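PDB 5I1V: CrmK from Actinoalloteichus sp. WH1-2216-6, which is an oxidase carrying covalently bound FAD that takes part in the recycling of a shunt product during caerulomycin biosynthesis. Local coordinates for residues V228-A233 against E301-V306; A238-L243 against A357-H362; N246-Q251 against M375-Y380. All coordinates share one frame; numbering follows the deposited sequence.

Interaction 1: residues V228-A233 against E301-V306; sequences VSWSWA and ELNEGV
The apolar part of this contact is carried by the indole of W230 and the side chain of L302. The CD1 methyl of L302 comes to the rim of the six-membered ring, near the ring plane, and lies 4.0 Å from CH2 of W230, with CZ2 almost as close. The two side chains cross at about a right angle, and the leucine meets the indole at its edge. Because CG of W230 stands anti to its carbonyl carbon (chi1 -66°), the ring turns back along the strand, where the CG1 methyl of V228 packs on one face. These residues belong to the antiparallel sheet and covering helices of the berberine bridge enzyme-like fold: strand 222-231 is next to the outermost strand of a large antiparallel sheet, helix 291-303 lies against that sheet, and from helix 237-253, L243 packs on W230 and F247 on L302. The polar side is thin. OD1 of N303 also lies near the indole plane, but it is 4.1 Å from NE1 of W230, too far for a hydrogen bond, and its amide is turned 70° from the ring. The indole N-H is thus buried here without an acceptor in the model. N303 to V306 form a type II turn, in which V306 N bonds to N303 O at 3.1 Å and G305 takes the positive phi of 80°.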
loop_
_atom_site.group_PDB
_atom_site.type_symbol
_atom_site.label_atom_id
_atom_site.label_comp_id
_atom_site.label_asym_id
_atom_site.label_seq_id
_atom_site.Cartn_x
_atom_site.Cartn_y
_atom_site.Cartn_z
ATOM N N VAL A 228 -20.085 -7.274 -6.768
ATOM C CA VAL A 228 -20.980 -7.631 -7.846
ATOM C C VAL A 228 -20.330 -7.176 -9.128
ATOM O O VAL A 228 -19.700 -6.151 -9.145
ATOM C CB VAL A 228 -22.310 -6.918 -7.642
ATOM C CG1 VAL A 228 -23.331 -7.350 -8.680
ATOM C CG2 VAL A 228 -22.854 -7.232 -6.272
ATOM N N SER A 229 -20.481 -7.923 -10.219
ATOM C CA SER A 229 -20.083 -7.433 -11.533
ATOM C C SER A 229 -21.102 -7.853 -12.581
ATOM O O SER A 229 -21.686 -8.925 -12.475
ATOM C CB SER A 229 -18.719 -7.982 -11.921
ATOM O OG SER A 229 -18.697 -9.369 -11.690
ATOM N N TRP A 230 -21.307 -6.996 -13.579
ATOM C CA TRP A 230 -22.216 -7.272 -14.687
ATOM C C TRP A 230 -21.397 -7.272 -15.972
ATOM O O TRP A 230 -20.657 -6.344 -16.233
ATOM C CB TRP A 230 -23.299 -6.203 -14.811
ATOM C CG TRP A 230 -24.272 -6.101 -13.715
ATOM C CD1 TRP A 230 -25.544 -6.591 -13.711
ATOM C CD2 TRP A 230 -24.095 -5.412 -12.472
ATOM N NE1 TRP A 230 -26.164 -6.281 -12.531
ATOM C CE2 TRP A 230 -25.296 -5.554 -11.748
ATOM C CE3 TRP A 230 -23.013 -4.726 -11.879
ATOM C CZ2 TRP A 230 -25.471 -5.011 -10.461
ATOM C CZ3 TRP A 230 -23.192 -4.166 -10.624
ATOM C CH2 TRP A 230 -24.424 -4.308 -9.927
ATOM N N SER A 231 -21.538 -8.304 -16.803
ATOM C CA SER A 231 -20.667 -8.417 -17.970
ATOM C C SER A 231 -21.072 -7.405 -19.023
ATOM O O SER A 231 -22.258 -7.323 -19.390
ATOM C CB SER A 231 -20.700 -9.850 -18.551
ATOM O OG SER A 231 -20.037 -9.870 -19.814
ATOM N N TRP A 232 -20.098 -6.664 -19.554
ATOM C CA TRP A 232 -20.353 -5.777 -20.669
ATOM C C TRP A 232 -20.822 -6.572 -21.936
ATOM O O TRP A 232 -21.590 -6.061 -22.741
ATOM C CB TRP A 232 -19.114 -4.955 -21.042
ATOM C CG TRP A 232 -19.194 -3.566 -20.510
ATOM C CD1 TRP A 232 -18.500 -3.041 -19.433
ATOM C CD2 TRP A 232 -20.027 -2.511 -21.002
ATOM N NE1 TRP A 232 -18.866 -1.739 -19.245
ATOM C CE2 TRP A 232 -19.793 -1.384 -20.187
ATOM C CE3 TRP A 232 -20.945 -2.406 -22.060
ATOM C CZ2 TRP A 232 -20.438 -0.171 -20.392
ATOM C CZ3 TRP A 232 -21.594 -1.184 -22.274
ATOM C CH2 TRP A 232 -21.329 -0.081 -21.439
ATOM N N ALA A 233 -20.332 -7.787 -22.081
ATOM C CA ALA A 233 -20.694 -8.625 -23.250
ATOM C C ALA A 233 -22.195 -8.911 -23.282
ATOM O O ALA A 233 -22.739 -9.301 -24.326
ATOM C CB ALA A 233 -19.918 -9.925 -23.196
ATOM N N GLU A 301 -33.358 -5.312 -5.695
ATOM C CA GLU A 301 -33.897 -4.114 -6.358
ATOM C C GLU A 301 -33.055 -3.691 -7.550
ATOM O O GLU A 301 -33.586 -3.258 -8.582
ATOM C CB GLU A 301 -34.003 -2.912 -5.427
ATOM C CG GLU A 301 -35.128 -2.984 -4.416
ATOM C CD GLU A 301 -35.780 -1.638 -4.117
ATOM O OE1 GLU A 301 -35.631 -0.656 -4.895
ATOM O OE2 GLU A 301 -36.470 -1.565 -3.079
ATOM N N LEU A 302 -31.736 -3.799 -7.419
ATOM C CA LEU A 302 -30.864 -3.458 -8.538
ATOM C C LEU A 302 -31.198 -4.213 -9.777
ATOM O O LEU A 302 -31.054 -3.681 -10.872
ATOM C CB LEU A 302 -29.406 -3.774 -8.226
ATOM C CG LEU A 302 -28.716 -2.830 -7.261
ATOM C CD1 LEU A 302 -27.216 -3.095 -7.341
ATOM C CD2 LEU A 302 -29.015 -1.389 -7.588
ATOM N N ASN A 303 -31.579 -5.471 -9.609
ATOM C CA ASN A 303 -31.880 -6.345 -10.737
ATOM C C ASN A 303 -33.260 -6.239 -11.344
ATOM O O ASN A 303 -33.510 -6.865 -12.368
ATOM C CB ASN A 303 -31.764 -7.788 -10.313
ATOM C CG ASN A 303 -30.376 -8.150 -9.901
ATOM O OD1 ASN A 303 -29.391 -7.634 -10.456
ATOM N ND2 ASN A 303 -30.279 -9.069 -8.939
ATOM N N GLU A 304 -34.190 -5.533 -10.736
ATOM C CA GLU A 304 -35.527 -5.645 -11.272
ATOM C C GLU A 304 -35.645 -4.905 -12.632
ATOM O O GLU A 304 -35.196 -3.769 -12.791
ATOM C CB GLU A 304 -36.628 -5.374 -10.222
ATOM C CG GLU A 304 -36.754 -4.003 -9.595
ATOM C CD GLU A 304 -37.437 -4.026 -8.202
ATOM O OE1 GLU A 304 -37.553 -5.110 -7.580
ATOM O OE2 GLU A 304 -37.856 -2.951 -7.702
ATOM N N GLY A 305 -36.148 -5.629 -13.642
ATOM C CA GLY A 305 -36.243 -5.115 -15.012
ATOM C C GLY A 305 -34.954 -5.160 -15.824
ATOM O O GLY A 305 -34.900 -4.603 -16.910
ATOM N N VAL A 306 -33.918 -5.824 -15.302
ATOM C CA VAL A 306 -32.577 -5.802 -15.891
ATOM C C VAL A 306 -32.278 -7.218 -16.363
ATOM O O VAL A 306 -32.288 -8.145 -15.560
ATOM C CB VAL A 306 -31.522 -5.382 -14.814
ATOM C CG1 VAL A 306 -30.092 -5.510 -15.335
ATOM C CG2 VAL A 306 -31.802 -3.970 -14.351
#

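Interaction 2: residues A238-L243 against A357-H362; sequences ADYVRL and AAAYRH
Both tyrosines, Y240 and Y360, hold CG anti to the backbone N (chi1 178° for Y240), and from their two helices the side chains slide past each other in opposite directions. The helices, 237-253 and 353-364, lie side by side over the large antiparallel sheet of this berberine bridge enzyme-like fold; the axes of 238-243 and 357-362 come within 9.6 Å at an angle of 128°, nearer antiparallel than parallel. The rings meet obliquely, planes 45° apart and centroids 5.7 Å from each other, so the pair is neither a flat stack nor a T. The tightest touch is between CD1 of Y360 and the CB of Y240, at 3.4 Å, and CG of Y240 is scarcely farther from the same CD1. Farther out on Y240, CE2 reaches the methyl CB of A359 at 4.4 Å, where a small residue lets the phenol run in beside the helix. Y360 also meets the ring of W232, while I428 of helix 414-428 packs on A359. Next to Y240 in the chain, V241 sets its CG2 methyl 4.0 Å from the backbone N of A357, a turn before Y360.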
loop_
_atom_site.group_PDB
_atom_site.type_symbol
_atom_site.label_atom_id
_atom_site.label_comp_id
_atom_site.label_asym_id
_atom_site.label_seq_id
_atom_site.Cartn_x
_atom_site.Cartn_y
_atom_site.Cartn_z
ATOM N N ALA A 238 -30.595 -0.410 -22.770
ATOM C CA ALA A 238 -31.751 -0.412 -21.871
ATOM C C ALA A 238 -31.421 -1.024 -20.517
ATOM O O ALA A 238 -31.815 -0.501 -19.460
ATOM C CB ALA A 238 -32.917 -1.154 -22.528
ATOM N N ASP A 239 -30.680 -2.126 -20.505
ATOM C CA ASP A 239 -30.241 -2.664 -19.213
ATOM C C ASP A 239 -29.367 -1.669 -18.456
ATOM O O ASP A 239 -29.540 -1.505 -17.256
ATOM C CB ASP A 239 -29.448 -3.957 -19.355
ATOM C CG ASP A 239 -30.322 -5.144 -19.693
ATOM O OD1 ASP A 239 -31.569 -5.035 -19.543
ATOM O OD2 ASP A 239 -29.749 -6.193 -20.080
ATOM N N TYR A 240 -28.409 -1.049 -19.137
ATOM C CA TYR A 240 -27.576 -0.072 -18.440
ATOM C C TYR A 240 -28.443 1.012 -17.800
ATOM O O TYR A 240 -28.277 1.301 -16.603
ATOM C CB TYR A 240 -26.535 0.552 -19.364
ATOM C CG TYR A 240 -25.714 1.600 -18.648
ATOM C CD1 TYR A 240 -24.605 1.230 -17.892
ATOM C CD2 TYR A 240 -26.056 2.950 -18.702
ATOM C CE1 TYR A 240 -23.850 2.169 -17.237
ATOM C CE2 TYR A 240 -25.295 3.907 -18.037
ATOM C CZ TYR A 240 -24.187 3.498 -17.313
ATOM O OH TYR A 240 -23.413 4.392 -16.597
ATOM N N VAL A 241 -29.347 1.611 -18.586
ATOM C CA VAL A 241 -30.195 2.715 -18.111
ATOM C C VAL A 241 -31.051 2.258 -16.923
ATOM O O VAL A 241 -31.126 2.933 -15.884
ATOM C CB VAL A 241 -31.060 3.352 -19.247
ATOM C CG1 VAL A 241 -32.039 4.401 -18.688
ATOM C CG2 VAL A 241 -30.176 3.991 -20.328
ATOM N N ARG A 242 -31.621 1.075 -17.016
ATOM C CA ARG A 242 -32.467 0.600 -15.931
ATOM C C ARG A 242 -31.678 0.304 -14.631
ATOM O O ARG A 242 -32.041 0.736 -13.535
ATOM C CB ARG A 242 -33.204 -0.646 -16.365
ATOM C CG ARG A 242 -34.126 -1.163 -15.281
ATOM C CD ARG A 242 -35.216 -0.178 -14.954
ATOM N NE ARG A 242 -36.039 -0.676 -13.859
ATOM C CZ ARG A 242 -37.136 -1.420 -14.004
ATOM N NH1 ARG A 242 -37.563 -1.783 -15.215
ATOM N NH2 ARG A 242 -37.804 -1.814 -12.933
ATOM N N LEU A 243 -30.590 -0.425 -14.787
ATOM C CA LEU A 243 -29.685 -0.730 -13.673
ATOM C C LEU A 243 -29.201 0.497 -12.886
ATOM O O LEU A 243 -29.328 0.553 -11.678
ATOM C CB LEU A 243 -28.469 -1.484 -14.183
ATOM C CG LEU A 243 -27.420 -1.741 -13.100
ATOM C CD1 LEU A 243 -28.026 -2.584 -11.994
ATOM C CD2 LEU A 243 -26.194 -2.393 -13.700
ATOM N N ALA A 357 -28.486 7.508 -21.192
ATOM C CA ALA A 357 -28.137 7.040 -22.558
ATOM C C ALA A 357 -26.934 7.796 -23.161
ATOM O O ALA A 357 -26.132 7.225 -23.892
ATOM C CB ALA A 357 -29.331 7.092 -23.499
ATOM N N ALA A 358 -26.811 9.075 -22.841
ATOM C CA ALA A 358 -25.599 9.825 -23.163
ATOM C C ALA A 358 -24.349 9.165 -22.557
ATOM O O ALA A 358 -23.324 9.090 -23.193
ATOM C CB ALA A 358 -25.721 11.263 -22.696
ATOM N N ALA A 359 -24.455 8.676 -21.329
ATOM C CA ALA A 359 -23.325 8.026 -20.661
ATOM C C ALA A 359 -23.074 6.726 -21.337
ATOM O O ALA A 359 -21.941 6.425 -21.678
ATOM C CB ALA A 359 -23.624 7.770 -19.206
ATOM N N TYR A 360 -24.138 5.954 -21.573
ATOM C CA TYR A 360 -23.971 4.670 -22.293
ATOM C C TYR A 360 -23.198 4.843 -23.595
ATOM O O TYR A 360 -22.295 4.060 -23.908
ATOM C CB TYR A 360 -25.298 3.980 -22.534
ATOM C CG TYR A 360 -25.134 2.559 -23.025
ATOM C CD1 TYR A 360 -24.810 1.529 -22.150
ATOM C CD2 TYR A 360 -25.290 2.245 -24.378
ATOM C CE1 TYR A 360 -24.671 0.213 -22.607
ATOM C CE2 TYR A 360 -25.128 0.948 -24.847
ATOM C CZ TYR A 360 -24.834 -0.064 -23.972
ATOM O OH TYR A 360 -24.681 -1.354 -24.479
ATOM N N ARG A 361 -23.517 5.898 -24.322
ATOM C CA ARG A 361 -22.911 6.136 -25.630
ATOM C C ARG A 361 -21.391 6.266 -25.566
ATOM O O ARG A 361 -20.674 5.685 -26.378
ATOM C CB ARG A 361 -23.494 7.410 -26.250
ATOM C CG ARG A 361 -23.163 7.590 -27.726
ATOM C CD ARG A 361 -21.906 8.421 -27.965
ATOM N NE ARG A 361 -22.243 9.826 -28.209
ATOM C CZ ARG A 361 -21.589 10.638 -29.033
ATOM N NH1 ARG A 361 -20.531 10.214 -29.729
ATOM N NH2 ARG A 361 -22.008 11.889 -29.174
ATOM N N HIS A 362 -20.904 7.048 -24.600
ATOM C CA HIS A 362 -19.467 7.191 -24.373
ATOM C C HIS A 362 -18.858 5.962 -23.691
ATOM O O HIS A 362 -17.725 5.581 -23.983
ATOM C CB HIS A 362 -19.212 8.456 -23.553
ATOM C CG HIS A 362 -19.574 9.711 -24.270
ATOM N ND1 HIS A 362 -18.771 10.267 -25.248
ATOM C CD2 HIS A 362 -20.675 10.496 -24.200
ATOM C CE1 HIS A 362 -19.356 11.351 -25.732
ATOM N NE2 HIS A 362 -20.510 11.514 -25.112
#

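Interaction 3: residues N246-Q251 against M375-Y380; sequences NFLDWQ and MEYIAY
The ring of F247 overlaps the base of the Y377 side chain, its CE2 lying 3.7 Å from the CB of Y377 and 3.9 Å from the Y377 carbonyl O. With CG anti to the backbone N (chi1 -175°), the phenyl group extends from the helix to the strand, crossing Y377 obliquely, and CG of Q251 from the next turn of the helix packs over one of its faces, toward the rim. On the phenol itself the partner is L248: its CD2 methyl comes obliquely upon the ring, 3.5 Å from CD1 and 3.8 Å from CE1 of Y377. The hydroxyl at the far end of Y377 is hydrogen-bonded to ND1 of H351, so the ring has L248 against its CD1-CE1 side and H351 at its hydroxyl. This is a helix laid on a sheet, as in the substrate domain of the berberine bridge enzyme family: segment 246-251 of helix 237-253 runs at 18° to strand residues 375-379, with the two axes 10.1 Å apart. Replacing F247 by an alanine would probably open a gap between helix and strand, leaving the CB of Y377 and the CG of Q251 without the ring they both touch. Farther along, Q251 bends at chi2 (-63°) and brings its carbonyl OE1 to 3.5 Å from the CB of A379, a polar atom against a methyl and not a hydrogen bond. The side chain of A379 is about 9 Å from that of Y138, an FAD-binding residue, and about 12 Å from the bound flavin cofactor.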
loop_
_atom_site.group_PDB
_atom_site.type_symbol
_atom_site.label_atom_id
_atom_site.label_comp_id
_atom_site.label_asym_id
_atom_site.label_seq_id
_atom_site.Cartn_x
_atom_site.Cartn_y
_atom_site.Cartn_z
ATOM N N ASN A 246 -32.177 2.076 -11.207
ATOM C CA ASN A 246 -32.507 1.324 -9.985
ATOM C C ASN A 246 -31.627 1.683 -8.808
ATOM O O ASN A 246 -32.116 1.797 -7.692
ATOM C CB ASN A 246 -32.437 -0.173 -10.196
ATOM C CG ASN A 246 -33.554 -0.678 -11.094
ATOM O OD1 ASN A 246 -34.505 0.051 -11.368
ATOM N ND2 ASN A 246 -33.446 -1.907 -11.533
ATOM N N PHE A 247 -30.323 1.789 -9.079
ATOM C CA PHE A 247 -29.333 2.179 -8.059
ATOM C C PHE A 247 -29.654 3.558 -7.506
ATOM O O PHE A 247 -29.782 3.736 -6.314
ATOM C CB PHE A 247 -27.936 2.190 -8.672
ATOM C CG PHE A 247 -26.840 2.465 -7.668
ATOM C CD1 PHE A 247 -26.338 1.445 -6.889
ATOM C CD2 PHE A 247 -26.313 3.731 -7.515
ATOM C CE1 PHE A 247 -25.322 1.680 -5.955
ATOM C CE2 PHE A 247 -25.306 3.988 -6.572
ATOM C CZ PHE A 247 -24.800 2.956 -5.811
ATOM N N LEU A 248 -29.833 4.530 -8.396
ATOM C CA LEU A 248 -30.099 5.902 -7.969
ATOM C C LEU A 248 -31.387 5.998 -7.166
ATOM O O LEU A 248 -31.413 6.665 -6.108
ATOM C CB LEU A 248 -30.131 6.862 -9.148
ATOM C CG LEU A 248 -28.853 6.933 -9.977
ATOM C CD1 LEU A 248 -29.040 7.848 -11.169
ATOM C CD2 LEU A 248 -27.660 7.361 -9.163
ATOM N N ASP A 249 -32.435 5.301 -7.607
ATOM C CA ASP A 249 -33.733 5.385 -6.901
ATOM C C ASP A 249 -33.607 4.829 -5.527
ATOM O O ASP A 249 -34.101 5.419 -4.575
ATOM C CB ASP A 249 -34.858 4.601 -7.616
ATOM C CG ASP A 249 -35.231 5.198 -8.957
ATOM O OD1 ASP A 249 -34.979 6.411 -9.168
ATOM O OD2 ASP A 249 -35.759 4.442 -9.827
ATOM N N TRP A 250 -32.974 3.669 -5.409
ATOM C CA TRP A 250 -32.798 3.068 -4.099
ATOM C C TRP A 250 -31.953 4.011 -3.208
ATOM O O TRP A 250 -32.308 4.228 -2.062
ATOM C CB TRP A 250 -32.157 1.673 -4.177
ATOM C CG TRP A 250 -32.122 0.953 -2.890
ATOM C CD1 TRP A 250 -33.035 0.042 -2.422
ATOM C CD2 TRP A 250 -31.166 1.138 -1.826
ATOM N NE1 TRP A 250 -32.679 -0.377 -1.148
ATOM C CE2 TRP A 250 -31.544 0.293 -0.765
ATOM C CE3 TRP A 250 -30.012 1.911 -1.687
ATOM C CZ2 TRP A 250 -30.807 0.208 0.430
ATOM C CZ3 TRP A 250 -29.296 1.839 -0.481
ATOM C CH2 TRP A 250 -29.690 0.997 0.541
ATOM N N GLN A 251 -30.870 4.580 -3.736
ATOM C CA GLN A 251 -30.012 5.448 -2.907
ATOM C C GLN A 251 -30.768 6.707 -2.462
ATOM O O GLN A 251 -30.661 7.133 -1.294
ATOM C CB GLN A 251 -28.755 5.846 -3.656
ATOM C CG GLN A 251 -27.817 4.709 -3.974
ATOM C CD GLN A 251 -27.247 4.038 -2.722
ATOM O OE1 GLN A 251 -27.250 4.610 -1.614
ATOM N NE2 GLN A 251 -26.711 2.827 -2.906
ATOM N N MET A 375 -17.036 6.049 -14.875
ATOM C CA MET A 375 -17.719 6.918 -13.960
ATOM C C MET A 375 -18.254 6.066 -12.824
ATOM O O MET A 375 -18.503 4.862 -12.971
ATOM C CB MET A 375 -18.780 7.817 -14.625
ATOM C CG MET A 375 -19.948 7.128 -15.268
ATOM S SD MET A 375 -21.075 8.351 -16.002
ATOM C CE MET A 375 -21.615 9.218 -14.520
ATOM N N GLU A 376 -18.344 6.696 -11.665
ATOM C CA GLU A 376 -18.784 6.031 -10.455
ATOM C C GLU A 376 -19.880 6.794 -9.766
ATOM O O GLU A 376 -19.874 8.025 -9.733
ATOM C CB GLU A 376 -17.623 5.893 -9.451
ATOM C CG GLU A 376 -16.338 5.319 -9.978
ATOM C CD GLU A 376 -15.244 5.185 -8.889
ATOM O OE1 GLU A 376 -15.296 5.876 -7.830
ATOM O OE2 GLU A 376 -14.312 4.382 -9.107
ATOM N N TYR A 377 -20.799 6.038 -9.173
ATOM C CA TYR A 377 -21.845 6.583 -8.331
ATOM C C TYR A 377 -21.591 6.139 -6.896
ATOM O O TYR A 377 -21.537 4.965 -6.606
ATOM C CB TYR A 377 -23.197 6.065 -8.795
ATOM C CG TYR A 377 -23.607 6.575 -10.129
ATOM C CD1 TYR A 377 -24.318 7.755 -10.239
ATOM C CD2 TYR A 377 -23.327 5.870 -11.282
ATOM C CE1 TYR A 377 -24.737 8.222 -11.454
ATOM C CE2 TYR A 377 -23.745 6.340 -12.510
ATOM C CZ TYR A 377 -24.469 7.502 -12.582
ATOM O OH TYR A 377 -24.867 7.983 -13.800
ATOM N N ILE A 378 -21.466 7.096 -5.998
ATOM C CA ILE A 378 -20.992 6.853 -4.633
ATOM C C ILE A 378 -22.033 7.283 -3.608
ATOM O O ILE A 378 -22.367 8.441 -3.529
ATOM C CB ILE A 378 -19.710 7.676 -4.371
ATOM C CG1 ILE A 378 -18.666 7.379 -5.447
ATOM C CG2 ILE A 378 -19.142 7.375 -2.973
ATOM C CD1 ILE A 378 -17.620 8.444 -5.653
ATOM N N ALA A 379 -22.526 6.340 -2.831
ATOM C CA ALA A 379 -23.508 6.586 -1.808
ATOM C C ALA A 379 -22.932 7.603 -0.804
ATOM O O ALA A 379 -21.738 7.612 -0.573
ATOM C CB ALA A 379 -23.830 5.305 -1.103
ATOM N N TYR A 380 -23.787 8.503 -0.325
ATOM C CA TYR A 380 -23.383 9.636 0.531
ATOM C C TYR A 380 -24.572 10.052 1.385
ATOM O O TYR A 380 -25.539 9.292 1.492
ATOM C CB TYR A 380 -22.927 10.772 -0.386
ATOM C CG TYR A 380 -22.142 11.908 0.207
ATOM C CD1 TYR A 380 -20.923 11.719 0.860
ATOM C CD2 TYR A 380 -22.617 13.188 0.101
ATOM C CE1 TYR A 380 -20.229 12.802 1.372
ATOM C CE2 TYR A 380 -21.926 14.277 0.579
ATOM C CZ TYR A 380 -20.720 14.078 1.221
ATOM O OH TYR A 380 -20.056 15.186 1.727
#

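Helix 237-253 ties the three contacts together: its first half supplies interaction 2, its second half interaction 3, and it is the next long element after strand 222-231 of interaction 1. Strands 222-231 and 374-379 belong to the same antiparallel sheet. The centres lie 12 to 14 Å apart, and the segments alternate along the chain, so stretches far apart in sequence are brought to one side of the fold. N246 ND2 probably hydrogen-bonds to the backbone O atoms of L302 and E304, R242 packs against E304, and A359 on the sulfur of M375. Interactions 1 and 2 lie away from the annotated sites; interaction 3 is on the side nearer the FAD.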